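Local coordinates for protein leucine--trna ligase (Agrobacterium radiobacter, PDB 5AH5) that probably joins L-leucine to tRNA(Leu) at the expense of ATP, which is split into AMP and diphosphate, as a class I aminoacyl-tRNA synthetase, at residues I540-H545 and E551-F556; A197-D202 and L544-Y549; E208-S213 and Y536-T541. All blocks are in the same frame, centred on the assembly; numbering follows the deposited sequence.

Contact 1 (I540-H545 and E551-F556)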
# COMPACT_ATOMS: atom_id res chain seq x y z
N ILE B 540 -8.03 -9.87 6.15
CA ILE B 540 -8.40 -11.13 5.49
C ILE B 540 -7.23 -12.10 5.60
O ILE B 540 -7.45 -13.32 5.64
CB ILE B 540 -8.93 -10.89 4.04
CG1 ILE B 540 -10.35 -10.30 4.12
CG2 ILE B 540 -8.93 -12.12 3.14
CD1 ILE B 540 -11.36 -11.15 4.84
N THR B 541 -6.00 -11.57 5.73
CA THR B 541 -4.82 -12.44 5.90
C THR B 541 -4.87 -13.17 7.23
O THR B 541 -4.68 -14.39 7.31
CB THR B 541 -3.53 -11.65 5.63
OG1 THR B 541 -3.55 -11.23 4.25
CG2 THR B 541 -2.26 -12.54 5.89
N LYS B 542 -5.27 -12.46 8.27
CA LYS B 542 -5.42 -13.05 9.58
C LYS B 542 -6.55 -14.08 9.60
O LYS B 542 -6.43 -15.15 10.16
CB LYS B 542 -5.66 -11.94 10.61
CG LYS B 542 -4.46 -10.97 10.68
CD LYS B 542 -4.56 -10.00 11.81
CE LYS B 542 -3.43 -8.96 11.83
NZ LYS B 542 -2.06 -9.57 11.77
N VAL B 543 -7.66 -13.74 8.98
CA VAL B 543 -8.78 -14.67 8.87
C VAL B 543 -8.31 -15.95 8.17
O VAL B 543 -8.50 -17.03 8.70
CB VAL B 543 -10.00 -14.03 8.13
CG1 VAL B 543 -11.05 -15.08 7.83
CG2 VAL B 543 -10.59 -12.95 8.98
N LEU B 544 -7.66 -15.83 7.01
CA LEU B 544 -7.24 -16.99 6.27
C LEU B 544 -6.15 -17.78 6.99
O LEU B 544 -6.06 -19.01 6.85
CB LEU B 544 -6.79 -16.62 4.82
CG LEU B 544 -7.86 -15.98 3.93
CD1 LEU B 544 -7.24 -15.42 2.65
CD2 LEU B 544 -8.98 -16.98 3.61
N HIS B 545 -5.32 -17.07 7.75
CA HIS B 545 -4.33 -17.71 8.63
C HIS B 545 -5.06 -18.58 9.65
O HIS B 545 -4.94 -19.82 9.63
CB HIS B 545 -3.46 -16.63 9.30
CG HIS B 545 -2.45 -17.16 10.27
ND1 HIS B 545 -1.95 -16.38 11.29
CD2 HIS B 545 -1.84 -18.35 10.38
CE1 HIS B 545 -1.06 -17.08 11.98
NE2 HIS B 545 -0.97 -18.27 11.44
N GLU B 551 0.13 -19.86 6.61
CA GLU B 551 0.78 -19.94 7.94
C GLU B 551 1.37 -18.62 8.44
O GLU B 551 2.04 -18.59 9.47
CB GLU B 551 1.83 -21.06 7.93
CG GLU B 551 1.20 -22.46 8.15
CD GLU B 551 2.09 -23.66 7.74
OE1 GLU B 551 3.24 -23.49 7.27
OE2 GLU B 551 1.61 -24.81 7.89
N PHE B 552 1.10 -17.53 7.74
CA PHE B 552 1.64 -16.21 8.10
C PHE B 552 0.47 -15.29 8.36
O PHE B 552 -0.65 -15.56 7.92
CB PHE B 552 2.59 -15.66 7.03
CG PHE B 552 1.98 -15.62 5.67
CD1 PHE B 552 2.00 -16.74 4.85
CD2 PHE B 552 1.32 -14.48 5.24
CE1 PHE B 552 1.44 -16.70 3.59
CE2 PHE B 552 0.70 -14.45 4.00
CZ PHE B 552 0.77 -15.57 3.17
N ASP B 553 0.73 -14.21 9.06
CA ASP B 553 -0.30 -13.41 9.70
C ASP B 553 -0.35 -12.01 9.16
O ASP B 553 -1.21 -11.23 9.57
CB ASP B 553 -0.00 -13.35 11.22
CG ASP B 553 -1.24 -13.12 12.05
OD1 ASP B 553 -2.20 -13.91 11.92
OD2 ASP B 553 -1.27 -12.18 12.85
N GLU B 554 0.58 -11.65 8.27
CA GLU B 554 0.65 -10.29 7.73
C GLU B 554 1.01 -10.42 6.30
O GLU B 554 1.91 -11.17 6.01
CB GLU B 554 1.71 -9.41 8.42
CG GLU B 554 1.23 -8.92 9.77
CD GLU B 554 0.22 -7.77 9.71
OE1 GLU B 554 0.09 -7.05 8.68
OE2 GLU B 554 -0.43 -7.56 10.74
N PRO B 555 0.30 -9.71 5.40
CA PRO B 555 0.51 -9.92 3.98
C PRO B 555 1.76 -9.35 3.41
O PRO B 555 2.24 -9.87 2.41
CB PRO B 555 -0.69 -9.17 3.35
CG PRO B 555 -1.06 -8.16 4.38
CD PRO B 555 -0.88 -8.88 5.65
N PHE B 556 2.20 -8.20 3.94
CA PHE B 556 3.23 -7.40 3.26
C PHE B 556 4.34 -6.99 4.29
O PHE B 556 4.06 -6.38 5.30
CB PHE B 556 2.62 -6.16 2.60
CG PHE B 556 1.33 -6.41 1.82
CD1 PHE B 556 1.32 -7.19 0.69
CD2 PHE B 556 0.13 -5.75 2.19
CE1 PHE B 556 0.12 -7.40 -0.02
CE2 PHE B 556 -1.04 -5.93 1.46
CZ PHE B 556 -1.05 -6.81 0.38
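Thr-541 presses its CG2 methyl against the peptide joining Asp-553 to Glu-554, 3.8 Å from Glu-554 N, while its OG1 lies beside the ring of Pro-555. The setting is a beta-alpha-beta crossover of the class I synthetase Rossmann fold: helix 533-546 links the neighbouring parallel strands 520-524 and 556-560. Loop residues 551-555 lead into the second of these, which begins at Phe-556. The hydroxyl of Thr-541 is engaged within its own helix, at Ser-537 O, so what it offers the loop is mainly a packing surface, against which the Phe-552 ring also settles, approached obliquely, with CE2 4.0 Å from Thr-541 CG2.

At the next residue of the helix a polar network takes over, an example of how a single ammonium can gather a loop around itself. The Lys-542 chain is extended until its last torsion, and the bend there (chi4 -52°) turns NZ toward the loop. NZ donates to the backbone O of Asp-553 at 2.9 Å, and forms salt bridges with Asp-553 OD2, also at 2.9 Å, and Glu-554 OE2 at 2.8 Å. Both carboxylates are approached from above their planes. Asp-203 adds a third acidic partner, and since its OD2 lies close to Asp-553 OD2, the lysine probably offsets the repulsion between the two.

Asp-553 is held at both oxygens. With CG anti to the backbone N (chi1 177°), the His-545 ring reaches out to the loop; Phe-552 O lies over one of its faces, 3.4 Å from His-545 CG. The ring edge meets the carboxylate crosswise: ND1 donates to Asp-553 OD1 at 2.6 Å, on the anti side of the carboxylate and almost in the plane of the imidazole, with an N-H...O angle of 163°.

Contact 2 (A197-D202 and L544-Y549)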
# COMPACT_ATOMS: atom_id res chain seq x y z
N ALA B 197 -10.11 -6.64 15.61
CA ALA B 197 -9.62 -5.27 15.71
C ALA B 197 -8.43 -5.13 16.65
O ALA B 197 -7.54 -4.31 16.39
CB ALA B 197 -10.73 -4.33 16.14
N ASP B 198 -8.42 -5.89 17.74
CA ASP B 198 -7.29 -5.91 18.64
C ASP B 198 -5.99 -6.39 17.97
O ASP B 198 -4.94 -5.81 18.18
CB ASP B 198 -7.59 -6.80 19.86
CG ASP B 198 -8.39 -6.09 20.94
OD1 ASP B 198 -8.53 -4.84 20.95
OD2 ASP B 198 -8.84 -6.81 21.84
N ARG B 199 -6.06 -7.47 17.21
CA ARG B 199 -4.91 -7.94 16.47
C ARG B 199 -4.43 -7.03 15.35
O ARG B 199 -3.23 -6.97 15.10
CB ARG B 199 -5.22 -9.25 15.86
CG ARG B 199 -5.25 -10.40 16.83
CD ARG B 199 -4.85 -11.62 16.04
NE ARG B 199 -5.91 -12.54 15.86
CZ ARG B 199 -5.94 -13.48 14.93
NH1 ARG B 199 -4.99 -13.61 13.99
NH2 ARG B 199 -7.00 -14.28 14.93
N LEU B 200 -5.37 -6.40 14.66
CA LEU B 200 -5.06 -5.38 13.67
C LEU B 200 -4.31 -4.19 14.32
O LEU B 200 -3.36 -3.66 13.75
CB LEU B 200 -6.35 -4.88 13.00
CG LEU B 200 -7.02 -5.89 12.06
CD1 LEU B 200 -8.41 -5.37 11.64
CD2 LEU B 200 -6.12 -6.21 10.85
N LEU B 201 -4.74 -3.79 15.50
CA LEU B 201 -4.17 -2.65 16.19
C LEU B 201 -2.79 -3.02 16.79
O LEU B 201 -1.82 -2.38 16.47
CB LEU B 201 -5.14 -2.19 17.27
CG LEU B 201 -4.79 -0.94 18.07
CD1 LEU B 201 -4.42 0.23 17.15
CD2 LEU B 201 -5.96 -0.59 18.97
N ASP B 202 -2.73 -4.08 17.59
CA ASP B 202 -1.47 -4.49 18.23
C ASP B 202 -0.37 -4.99 17.26
O ASP B 202 0.84 -4.83 17.56
CB ASP B 202 -1.73 -5.55 19.31
CG ASP B 202 -2.74 -5.08 20.42
OD1 ASP B 202 -3.04 -3.87 20.51
OD2 ASP B 202 -3.24 -5.95 21.18
N LEU B 544 -7.66 -15.83 7.01
CA LEU B 544 -7.24 -16.99 6.27
C LEU B 544 -6.15 -17.78 6.99
O LEU B 544 -6.06 -19.01 6.85
CB LEU B 544 -6.79 -16.62 4.82
CG LEU B 544 -7.86 -15.98 3.93
CD1 LEU B 544 -7.24 -15.42 2.65
CD2 LEU B 544 -8.98 -16.98 3.61
N HIS B 545 -5.32 -17.07 7.75
CA HIS B 545 -4.33 -17.71 8.63
C HIS B 545 -5.06 -18.58 9.65
O HIS B 545 -4.94 -19.82 9.63
CB HIS B 545 -3.46 -16.63 9.30
CG HIS B 545 -2.45 -17.16 10.27
ND1 HIS B 545 -1.95 -16.38 11.29
CD2 HIS B 545 -1.84 -18.35 10.38
CE1 HIS B 545 -1.06 -17.08 11.98
NE2 HIS B 545 -0.97 -18.27 11.44
N ASP B 546 -5.93 -17.98 10.44
CA ASP B 546 -6.70 -18.75 11.42
C ASP B 546 -7.46 -19.93 10.81
O ASP B 546 -7.59 -20.95 11.46
CB ASP B 546 -7.72 -17.89 12.15
CG ASP B 546 -7.13 -16.74 12.87
OD1 ASP B 546 -5.90 -16.67 13.12
OD2 ASP B 546 -7.94 -15.84 13.19
N LEU B 547 -7.93 -19.82 9.57
CA LEU B 547 -8.68 -20.94 8.99
C LEU B 547 -7.82 -21.95 8.26
O LEU B 547 -8.37 -22.85 7.68
CB LEU B 547 -9.70 -20.42 7.99
CG LEU B 547 -10.73 -19.43 8.46
CD1 LEU B 547 -11.66 -19.14 7.28
CD2 LEU B 547 -11.50 -19.92 9.64
N GLY B 548 -6.50 -21.78 8.23
CA GLY B 548 -5.62 -22.82 7.68
C GLY B 548 -5.13 -22.65 6.26
O GLY B 548 -4.33 -23.47 5.78
N TYR B 549 -5.54 -21.59 5.57
CA TYR B 549 -5.07 -21.45 4.19
C TYR B 549 -3.57 -21.13 4.08
O TYR B 549 -2.89 -21.50 3.09
CB TYR B 549 -5.86 -20.39 3.47
CG TYR B 549 -7.35 -20.75 3.26
CD1 TYR B 549 -8.28 -20.50 4.25
CD2 TYR B 549 -7.78 -21.35 2.09
CE1 TYR B 549 -9.60 -20.83 4.08
CE2 TYR B 549 -9.12 -21.70 1.90
CZ TYR B 549 -10.01 -21.42 2.91
OH TYR B 549 -11.35 -21.69 2.80
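The C-terminal end of helix 533-546, a crossover helix of the Rossmann fold, closes in a Schellman motif, and there Asp-546 meets Arg-199 of the short helix 197-202. The motif is made by two backbone bonds folding back into the last turn, from Gly-548 N to His-545 O and from Tyr-549 N to Leu-544 O, with Gly-548 at a positive phi. The two helices do not pack backbone to backbone here: the nearest CA atoms, those of Arg-199 and Asp-546, are 12.1 Å apart, and two side chains arriving from opposite directions span the gap.

The Arg-199 chain bends at chi3 (-112°), which brings the edge of its guanidinium to the carboxylate. NH2 donates to Asp-546 OD2 at 2.5 Å, on the syn side and close to both the carboxylate and guanidinium planes. The second branch fits less well. NH1 reaches OD1 at 3.3 Å, a weak bond with an N-H...O angle of 139°, consistent with the 42° between the guanidinium and carboxylate planes. The salt bridge is therefore forked but uneven, carried chiefly by the NH2 branch. Tyr-196, just ahead of the short helix, brings its hydroxyl to Asp-546 OD2 as well, giving that oxygen a second partner.

Lying at the surface, this pair joins parts of the catalytic fold that are far apart in sequence. A carboxylate in the last turn of a helix would be expected to feel the partly negative end of the helix dipole, and Arg-199 probably offsets some of that negative charge.

Contact 3 (E208-S213 and Y536-T541)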
# COMPACT_ATOMS: atom_id res chain seq x y z
N GLU B 208 7.55 -3.08 11.11
CA GLU B 208 8.59 -2.07 11.11
C GLU B 208 8.93 -1.70 9.66
O GLU B 208 9.47 -0.63 9.40
CB GLU B 208 9.84 -2.54 11.91
CG GLU B 208 10.54 -1.38 12.64
CD GLU B 208 9.67 -0.64 13.69
OE1 GLU B 208 8.70 -1.23 14.21
OE2 GLU B 208 9.97 0.55 14.02
N GLY B 209 8.58 -2.59 8.71
CA GLY B 209 8.77 -2.24 7.30
C GLY B 209 7.61 -1.38 6.77
O GLY B 209 7.58 -1.08 5.60
N TRP B 210 6.67 -0.95 7.59
CA TRP B 210 5.69 0.02 7.05
C TRP B 210 5.99 1.44 7.54
O TRP B 210 6.44 1.58 8.66
CB TRP B 210 4.28 -0.38 7.50
CG TRP B 210 3.72 -1.59 6.87
CD1 TRP B 210 4.35 -2.75 6.58
CD2 TRP B 210 2.35 -1.78 6.54
NE1 TRP B 210 3.47 -3.63 6.00
CE2 TRP B 210 2.22 -3.06 5.99
CE3 TRP B 210 1.22 -0.97 6.65
CZ2 TRP B 210 0.99 -3.54 5.51
CZ3 TRP B 210 -0.01 -1.47 6.18
CH2 TRP B 210 -0.09 -2.72 5.61
N PRO B 211 5.71 2.46 6.73
CA PRO B 211 5.81 3.83 7.23
C PRO B 211 4.99 4.05 8.48
O PRO B 211 3.86 3.50 8.61
CB PRO B 211 5.22 4.66 6.08
CG PRO B 211 5.52 3.86 4.88
CD PRO B 211 5.39 2.44 5.29
N THR B 212 5.53 4.87 9.38
CA THR B 212 4.90 5.12 10.65
C THR B 212 3.63 5.95 10.38
O THR B 212 2.68 5.87 11.12
CB THR B 212 5.82 5.90 11.64
OG1 THR B 212 6.05 7.18 11.11
CG2 THR B 212 7.16 5.21 11.84
N SER B 213 3.63 6.73 9.33
CA SER B 213 2.45 7.46 8.92
C SER B 213 1.23 6.55 8.60
O SER B 213 0.13 6.79 9.08
CB SER B 213 2.79 8.30 7.70
OG SER B 213 3.35 7.47 6.66
N TYR B 536 -8.24 -3.87 4.88
CA TYR B 536 -8.96 -5.13 4.55
C TYR B 536 -8.03 -6.35 4.30
O TYR B 536 -8.30 -7.44 4.76
CB TYR B 536 -9.82 -4.90 3.33
CG TYR B 536 -10.94 -3.88 3.46
CD1 TYR B 536 -11.81 -3.88 4.54
CD2 TYR B 536 -11.13 -2.95 2.49
CE1 TYR B 536 -12.83 -2.92 4.65
CE2 TYR B 536 -12.18 -2.03 2.54
CZ TYR B 536 -13.01 -2.01 3.62
OH TYR B 536 -13.99 -1.06 3.61
N SER B 537 -6.98 -6.15 3.50
CA SER B 537 -5.94 -7.15 3.21
C SER B 537 -5.26 -7.69 4.47
O SER B 537 -5.00 -8.91 4.59
CB SER B 537 -4.88 -6.54 2.26
OG SER B 537 -4.20 -5.44 2.87
N ARG B 538 -4.95 -6.80 5.43
CA ARG B 538 -4.40 -7.31 6.68
C ARG B 538 -5.46 -8.14 7.40
O ARG B 538 -5.16 -9.20 7.94
CB ARG B 538 -3.86 -6.19 7.57
CG ARG B 538 -2.70 -5.41 6.96
CD ARG B 538 -2.31 -4.25 7.89
NE ARG B 538 -1.90 -4.85 9.17
CZ ARG B 538 -2.34 -4.53 10.39
NH1 ARG B 538 -3.15 -3.49 10.61
NH2 ARG B 538 -1.91 -5.25 11.42
N PHE B 539 -6.70 -7.67 7.40
CA PHE B 539 -7.77 -8.40 8.08
C PHE B 539 -7.99 -9.80 7.46
O PHE B 539 -8.07 -10.81 8.16
CB PHE B 539 -9.07 -7.57 8.06
CG PHE B 539 -10.31 -8.36 8.38
CD1 PHE B 539 -10.39 -9.11 9.54
CD2 PHE B 539 -11.40 -8.35 7.52
CE1 PHE B 539 -11.53 -9.83 9.86
CE2 PHE B 539 -12.55 -9.09 7.81
CZ PHE B 539 -12.61 -9.82 8.99
N ILE B 540 -8.03 -9.87 6.15
CA ILE B 540 -8.40 -11.13 5.49
C ILE B 540 -7.23 -12.10 5.60
O ILE B 540 -7.45 -13.32 5.64
CB ILE B 540 -8.93 -10.89 4.04
CG1 ILE B 540 -10.35 -10.30 4.12
CG2 ILE B 540 -8.93 -12.12 3.14
CD1 ILE B 540 -11.36 -11.15 4.84
N THR B 541 -6.00 -11.57 5.73
CA THR B 541 -4.82 -12.44 5.90
C THR B 541 -4.87 -13.17 7.23
O THR B 541 -4.68 -14.39 7.31
CB THR B 541 -3.53 -11.65 5.63
OG1 THR B 541 -3.55 -11.23 4.25
CG2 THR B 541 -2.26 -12.54 5.89
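Arg-538 leaves helix 533-546 in the direction of Trp-210, and its aliphatic part makes the contact. CB is still 5.5 Å from Trp-210 CH2. With the chain extended through chi2 (176°), CG comes within 4.0 Å of that same carbon, and CD closes to 3.5 Å while also approaching CZ3 at 4.0 Å. The methylenes thus meet the far end of the six-membered ring, the two side chains sliding past each other in opposite senses. Beyond CD the chain bends (chi3 60°), and the guanidinium plane stands 74° from that of the indole. CZ ends 6.0 Å from the centroid of the six-membered ring, so any cation-pi attraction is at most weak.

The charged tip finds its partners elsewhere: NH2 forms a salt bridge with Glu-554, and NH1 bonds to Gln-218 OE1 and to the carbonyl of Leu-200. At the other end of the indole, Trp-210 NE1 is bound by Phe-556 O, at the start of strand 556-560. Trp-210 directly precedes Pro-211, the N-cap of helix 212-222, whose first residue, Thr-212, packs on a sugar of the bound tRNA.

Buried contact between these segments is accordingly apolar, methylene against aromatic carbon, and the polar atoms on both sides are satisfied by other residues, which probably fix how ring and chain are turned.

In the fold
Helix 533-546 supplies one side of all three contacts. Contacts 1 and 2 lie closest, their centres about 6 Å apart, and meet where Arg-199 NH1 stands 3.5 Å from Asp-553 OD1, a long, weak ion pair. Contact 3 has its centre about 11 Å from that of contact 1 and about 12 Å from that of contact 2; the Arg-538 to Glu-554 salt bridge ties it to contact 1. None lines the active site, yet the side chains of Pro-555 and Trp-210 are each about 11 Å from the bound leucyl-sulfamoyl adenosine. The bound RNA comes within about 3 Å of the nearest atom of contact 3, but only 18 Å of contact 1.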